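Regulator of G-protein signaling 1 from Homo sapiens binds G protein alpha subunits and speeds their GTP hydrolysis, driving them into the inactive GDP-bound form and so damping signalling from G protein-coupled receptors. Local coordinates of one contact, PDB 2BV1 (chain A, 2.00 Å), residues Glu53-Cys58 and Glu113-Ile118, beside the matching contact of the related regulator of G-protein signaling 16 from Mus musculus, PDB 3C7L (chain B, 1.89 Å), residues Glu49-Cys54 and Val110-Thr115. Structure 2 is superposed on structure 1 by the backbone atoms of these residues (RMSD 0.18 Å); each is numbered along its deposited sequence.

Structure 1 (2BV1); sequences EFWLAC and EAQKVI.
Q115 reaches from helix 112-131 across to W55 on helix 50-62, joining two helices of the all-helical RGS domain that run roughly antiparallel (143°) in its buried interior. With CG anti to the backbone N (chi1 -175°) and the chain extended beyond it, Q115 brings NE2 over one face of the indole, the amide plane steeply tilted (58°) to the ring. NE2 lies 3.2 Å from W55 NE1, near the rim of the ring; both are donors, so this is packing, and NE2 gives its hydrogen bond to E59 one turn on. The amide carbon CD also rests 3.6 Å from C58 CB. F54, from the same helix as W55, points at helix 112-131. Its CZ meets A114 CB at 3.9 Å, and CE2 approaches the backbone of Q115. I118 comes up beside the phenyl group, CG1 standing 3.7 Å from F54 CD2. I76 and V81 of helix 69-81 pack on F54 too, making this part of the domain's hydrophobic core.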
loop_
_atom_site.group_PDB
_atom_site.type_symbol
_atom_site.label_atom_id
_atom_site.label_comp_id
_atom_site.label_asym_id
_atom_site.label_seq_id
_atom_site.Cartn_x
_atom_site.Cartn_y
_atom_site.Cartn_z
ATOM N N GLU A 53 -2.285 -1.782 -2.699
ATOM C CA GLU A 53 -3.647 -2.220 -2.474
ATOM C C GLU A 53 -3.814 -2.911 -1.149
ATOM O O GLU A 53 -4.747 -2.620 -0.398
ATOM C CB GLU A 53 -4.057 -3.109 -3.611
ATOM C CG GLU A 53 -4.264 -2.315 -4.843
ATOM C CD GLU A 53 -4.844 -3.140 -5.942
ATOM O OE1 GLU A 53 -4.831 -4.402 -5.839
ATOM O OE2 GLU A 53 -5.299 -2.513 -6.921
ATOM N N PHE A 54 -2.855 -3.783 -0.814
ATOM C CA PHE A 54 -2.818 -4.365 0.511
ATOM C C PHE A 54 -2.709 -3.320 1.570
ATOM O O PHE A 54 -3.472 -3.338 2.540
ATOM C CB PHE A 54 -1.647 -5.393 0.675
ATOM C CG PHE A 54 -1.556 -5.957 2.034
ATOM C CD1 PHE A 54 -2.574 -6.785 2.526
ATOM C CD2 PHE A 54 -0.495 -5.614 2.890
ATOM C CE1 PHE A 54 -2.500 -7.313 3.845
ATOM C CE2 PHE A 54 -0.404 -6.135 4.168
ATOM C CZ PHE A 54 -1.416 -6.984 4.682
ATOM N N TRP A 55 -1.768 -2.392 1.389
ATOM C CA TRP A 55 -1.560 -1.331 2.365
ATOM C C TRP A 55 -2.843 -0.494 2.600
ATOM O O TRP A 55 -3.242 -0.276 3.720
ATOM C CB TRP A 55 -0.376 -0.447 1.930
ATOM C CG TRP A 55 0.009 0.522 2.968
ATOM C CD1 TRP A 55 0.895 0.318 3.972
ATOM C CD2 TRP A 55 -0.472 1.867 3.128
ATOM N NE1 TRP A 55 0.989 1.435 4.751
ATOM C CE2 TRP A 55 0.162 2.398 4.258
ATOM C CE3 TRP A 55 -1.383 2.666 2.423
ATOM C CZ2 TRP A 55 -0.081 3.674 4.715
ATOM C CZ3 TRP A 55 -1.605 3.948 2.868
ATOM C CH2 TRP A 55 -0.950 4.442 4.004
ATOM N N LEU A 56 -3.489 -0.050 1.522
ATOM C CA LEU A 56 -4.768 0.666 1.612
ATOM C C LEU A 56 -5.892 -0.180 2.228
ATOM O O LEU A 56 -6.745 0.344 2.942
ATOM C CB LEU A 56 -5.199 1.148 0.217
ATOM C CG LEU A 56 -4.269 2.153 -0.443
ATOM C CD1 LEU A 56 -4.458 2.211 -2.000
ATOM C CD2 LEU A 56 -4.430 3.514 0.242
ATOM N N ALA A 57 -5.926 -1.485 1.948
ATOM C CA ALA A 57 -6.925 -2.364 2.587
ATOM C C ALA A 57 -6.713 -2.422 4.102
ATOM O O ALA A 57 -7.660 -2.484 4.897
ATOM C CB ALA A 57 -6.873 -3.764 1.990
ATOM N N CYS A 58 -5.443 -2.412 4.518
ATOM C CA CYS A 58 -5.132 -2.475 5.946
ATOM C C CYS A 58 -5.588 -1.206 6.651
ATOM O O CYS A 58 -6.080 -1.270 7.764
ATOM C CB CYS A 58 -3.613 -2.689 6.171
ATOM S SG CYS A 58 -3.073 -4.318 5.688
ATOM N N GLU A 113 1.862 -6.148 11.371
ATOM C CA GLU A 113 3.177 -6.722 11.073
ATOM C C GLU A 113 3.372 -6.853 9.563
ATOM O O GLU A 113 4.387 -6.427 8.998
ATOM C CB GLU A 113 3.367 -8.078 11.766
ATOM C CG GLU A 113 3.931 -8.023 13.177
ATOM C CD GLU A 113 4.195 -9.415 13.755
ATOM O OE1 GLU A 113 4.504 -10.363 12.963
ATOM O OE2 GLU A 113 4.096 -9.565 15.004
ATOM N N ALA A 114 2.385 -7.442 8.900
ATOM C CA ALA A 114 2.431 -7.618 7.458
ATOM C C ALA A 114 2.440 -6.277 6.744
ATOM O O ALA A 114 3.148 -6.091 5.740
ATOM C CB ALA A 114 1.288 -8.495 6.972
ATOM N N GLN A 115 1.740 -5.312 7.310
ATOM C CA GLN A 115 1.611 -3.992 6.682
ATOM C C GLN A 115 2.995 -3.295 6.738
ATOM O O GLN A 115 3.427 -2.659 5.801
ATOM C CB GLN A 115 0.588 -3.153 7.408
ATOM C CG GLN A 115 0.343 -1.818 6.694
ATOM C CD GLN A 115 -0.728 -0.948 7.327
ATOM O OE1 GLN A 115 -1.113 -1.147 8.471
ATOM N NE2 GLN A 115 -1.216 0.037 6.563
ATOM N N LYS A 116 3.647 -3.422 7.884
ATOM C CA LYS A 116 4.955 -2.855 8.070
ATOM C C LYS A 116 5.967 -3.423 7.093
ATOM O O LYS A 116 6.702 -2.688 6.495
ATOM C CB LYS A 116 5.388 -3.013 9.499
ATOM C CG LYS A 116 6.575 -2.110 9.848
ATOM N N VAL A 117 6.000 -4.734 6.922
ATOM C CA VAL A 117 6.867 -5.358 5.949
ATOM C C VAL A 117 6.617 -4.751 4.561
ATOM O O VAL A 117 7.559 -4.364 3.825
ATOM C CB VAL A 117 6.678 -6.912 5.912
ATOM C CG1 VAL A 117 7.473 -7.548 4.754
ATOM C CG2 VAL A 117 7.094 -7.534 7.214
ATOM N N ILE A 118 5.356 -4.705 4.161
ATOM C CA ILE A 118 5.017 -4.228 2.819
ATOM C C ILE A 118 5.338 -2.737 2.682
ATOM O O ILE A 118 5.816 -2.326 1.665
ATOM C CB ILE A 118 3.506 -4.472 2.458
ATOM C CG1 ILE A 118 3.177 -5.969 2.390
ATOM C CG2 ILE A 118 3.122 -3.729 1.199
ATOM C CD1 ILE A 118 4.057 -6.828 1.476
#

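Structure 2 (3C7L); sequences EFWLAC and VAQGKT.
Q112 sends NE2 over one face of the W51 indole, near its rim, with the amide plane steeply tilted (69°) to the ring. CG anti to the backbone N (chi1 174°) and an extended chain beyond carry it there. NE2 comes to 3.3 Å from W51 NE1; the two are donors and merely pack, while NE2 hydrogen-bonds to E55. CD of the amide lies 3.5 Å from C54 CB. F50, from the same helix as W51, points at helix 109-128, where its CZ touches A111 CB at 3.8 Å and CE2 approaches the backbone of Q112. T115 comes up beside the phenyl group, OG1 standing 3.5 Å from F50 CD2. That hydroxyl is turned back to its own helix: OG1 donates to A111 O at 2.9 Å, from above the carbonyl plane (37° out of it), while T115 N reaches the same oxygen from the opposite face. Two bonds grip A111 O, and the one from OG1 fixes how the hydroxyl is turned beside the ring. I73 and I78 of helix 63-78 also pack on F50.

What differs
One hydrogen bond separates the two sites: T115(B) OG1 donates to A111(B) O at 2.9 Å, whereas I118(A) has no polar atom with which to make it. A carbonyl one turn back thus gains a second donor in structure 2, and the hydroxyl is satisfied within its own helix although it is buried against a phenyl ring. The exchange is close to a replacement in place. After superposition CG1 of I118(A) and OG1 of T115(B) are 0.5 Å apart, and the two CG2 methyls 0.6 Å apart. Both residues keep their touch on the ring through CB, I118(A) on F54(A) and T115(B) on F50(B). CD1 of I118(A) has no counterpart in T115(B), so the chain ends one atom earlier on that branch. F54(A), W55(A), C58(A) and Q115(A) and their counterparts F50(B), W51(B), C54(B) and Q112(B) keep their place within the error. Away from the interface, CG of E113(A) and CG2 of V110(B) fall 0.1 Å apart, the carboxylate and CG1 of V110(B) being unmatched; CG2 of V117(A) and CG of K114(B) fall 0.3 Å apart, with CG1 of V117(A) unmatched and CD, CE and NZ of K114(B) reaching beyond. At K116(A), modelled only in part, structure 2 has G113(B).

Structure 2 (3C7L)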
loop_
_atom_site.group_PDB
_atom_site.type_symbol
_atom_site.label_atom_id
_atom_site.label_comp_id
_atom_site.label_asym_id
_atom_site.label_seq_id
_atom_site.Cartn_x
_atom_site.Cartn_y
_atom_site.Cartn_z
ATOM N N GLU B 49 -2.077 -1.912 -2.737
ATOM C CA GLU B 49 -3.478 -2.277 -2.552
ATOM C C GLU B 49 -3.690 -2.878 -1.170
ATOM O O GLU B 49 -4.689 -2.605 -0.505
ATOM C CB GLU B 49 -3.909 -3.263 -3.647
ATOM C CG GLU B 49 -3.883 -2.619 -5.027
ATOM C CD GLU B 49 -4.157 -3.580 -6.169
ATOM O OE1 GLU B 49 -4.202 -4.812 -5.944
ATOM O OE2 GLU B 49 -4.316 -3.086 -7.303
ATOM N N PHE B 50 -2.732 -3.688 -0.734
ATOM C CA PHE B 50 -2.801 -4.317 0.576
ATOM C C PHE B 50 -2.709 -3.268 1.682
ATOM O O PHE B 50 -3.480 -3.305 2.641
ATOM C CB PHE B 50 -1.666 -5.336 0.729
ATOM C CG PHE B 50 -1.500 -5.856 2.129
ATOM C CD1 PHE B 50 -2.553 -6.487 2.782
ATOM C CD2 PHE B 50 -0.289 -5.712 2.796
ATOM C CE1 PHE B 50 -2.401 -6.968 4.081
ATOM C CE2 PHE B 50 -0.128 -6.185 4.085
ATOM C CZ PHE B 50 -1.185 -6.816 4.734
ATOM N N TRP B 51 -1.768 -2.335 1.545
ATOM C CA TRP B 51 -1.590 -1.288 2.547
ATOM C C TRP B 51 -2.888 -0.501 2.707
ATOM O O TRP B 51 -3.367 -0.301 3.819
ATOM C CB TRP B 51 -0.452 -0.343 2.139
ATOM C CG TRP B 51 -0.033 0.621 3.221
ATOM C CD1 TRP B 51 0.933 0.427 4.162
ATOM C CD2 TRP B 51 -0.585 1.920 3.477
ATOM N NE1 TRP B 51 1.021 1.523 4.990
ATOM C CE2 TRP B 51 0.098 2.453 4.591
ATOM C CE3 TRP B 51 -1.596 2.685 2.872
ATOM C CZ2 TRP B 51 -0.192 3.719 5.116
ATOM C CZ3 TRP B 51 -1.884 3.946 3.393
ATOM C CH2 TRP B 51 -1.183 4.447 4.504
ATOM N N LEU B 52 -3.463 -0.063 1.595
ATOM C CA LEU B 52 -4.712 0.695 1.627
ATOM C C LEU B 52 -5.864 -0.126 2.218
ATOM O O LEU B 52 -6.740 0.419 2.891
ATOM C CB LEU B 52 -5.091 1.155 0.218
ATOM C CG LEU B 52 -4.164 2.151 -0.483
ATOM C CD1 LEU B 52 -4.516 2.196 -1.954
ATOM C CD2 LEU B 52 -4.299 3.533 0.137
ATOM N N ALA B 53 -5.864 -1.430 1.967
ATOM C CA ALA B 53 -6.917 -2.299 2.490
ATOM C C ALA B 53 -6.817 -2.397 4.006
ATOM O O ALA B 53 -7.832 -2.511 4.695
ATOM C CB ALA B 53 -6.816 -3.685 1.865
ATOM N N CYS B 54 -5.590 -2.352 4.522
ATOM C CA CYS B 54 -5.359 -2.417 5.961
ATOM C C CYS B 54 -5.862 -1.142 6.629
ATOM O O CYS B 54 -6.394 -1.181 7.737
ATOM C CB CYS B 54 -3.868 -2.581 6.265
ATOM S SG CYS B 54 -3.186 -4.203 5.862
ATOM N N VAL B 110 2.231 -6.326 11.461
ATOM C CA VAL B 110 3.551 -6.734 11.007
ATOM C C VAL B 110 3.600 -6.863 9.486
ATOM O O VAL B 110 4.549 -6.403 8.854
ATOM C CB VAL B 110 3.986 -8.056 11.674
ATOM C CG1 VAL B 110 5.390 -8.422 11.239
ATOM C CG2 VAL B 110 3.947 -7.899 13.189
ATOM N N ALA B 111 2.571 -7.472 8.902
ATOM C CA ALA B 111 2.510 -7.636 7.450
ATOM C C ALA B 111 2.484 -6.281 6.747
ATOM O O ALA B 111 3.197 -6.078 5.767
ATOM C CB ALA B 111 1.276 -8.442 7.059
ATOM N N GLN B 112 1.664 -5.359 7.248
ATOM C CA GLN B 112 1.553 -4.033 6.643
ATOM C C GLN B 112 2.885 -3.289 6.712
ATOM O O GLN B 112 3.281 -2.617 5.758
ATOM C CB GLN B 112 0.442 -3.221 7.334
ATOM C CG GLN B 112 0.340 -1.768 6.858
ATOM C CD GLN B 112 -0.888 -1.046 7.400
ATOM O OE1 GLN B 112 -1.405 -1.388 8.463
ATOM N NE2 GLN B 112 -1.349 -0.032 6.672
ATOM N N GLY B 113 3.576 -3.421 7.844
ATOM C CA GLY B 113 4.864 -2.769 8.015
ATOM C C GLY B 113 5.934 -3.327 7.093
ATOM O O GLY B 113 6.763 -2.577 6.564
ATOM N N LYS B 114 5.940 -4.644 6.904
ATOM C CA LYS B 114 6.920 -5.267 6.020
ATOM C C LYS B 114 6.629 -4.826 4.588
ATOM O O LYS B 114 7.543 -4.501 3.827
ATOM C CB LYS B 114 6.837 -6.796 6.095
ATOM C CG LYS B 114 7.180 -7.407 7.439
ATOM C CD LYS B 114 8.626 -7.160 7.829
ATOM C CE LYS B 114 8.972 -7.882 9.126
ATOM N NZ LYS B 114 10.389 -7.650 9.526
ATOM N N THR B 115 5.347 -4.816 4.226
ATOM C CA THR B 115 4.936 -4.417 2.884
ATOM C C THR B 115 5.229 -2.937 2.661
ATOM O O THR B 115 5.618 -2.531 1.561
ATOM C CB THR B 115 3.440 -4.708 2.659
ATOM O OG1 THR B 115 3.208 -6.113 2.836
ATOM C CG2 THR B 115 3.023 -4.316 1.243
#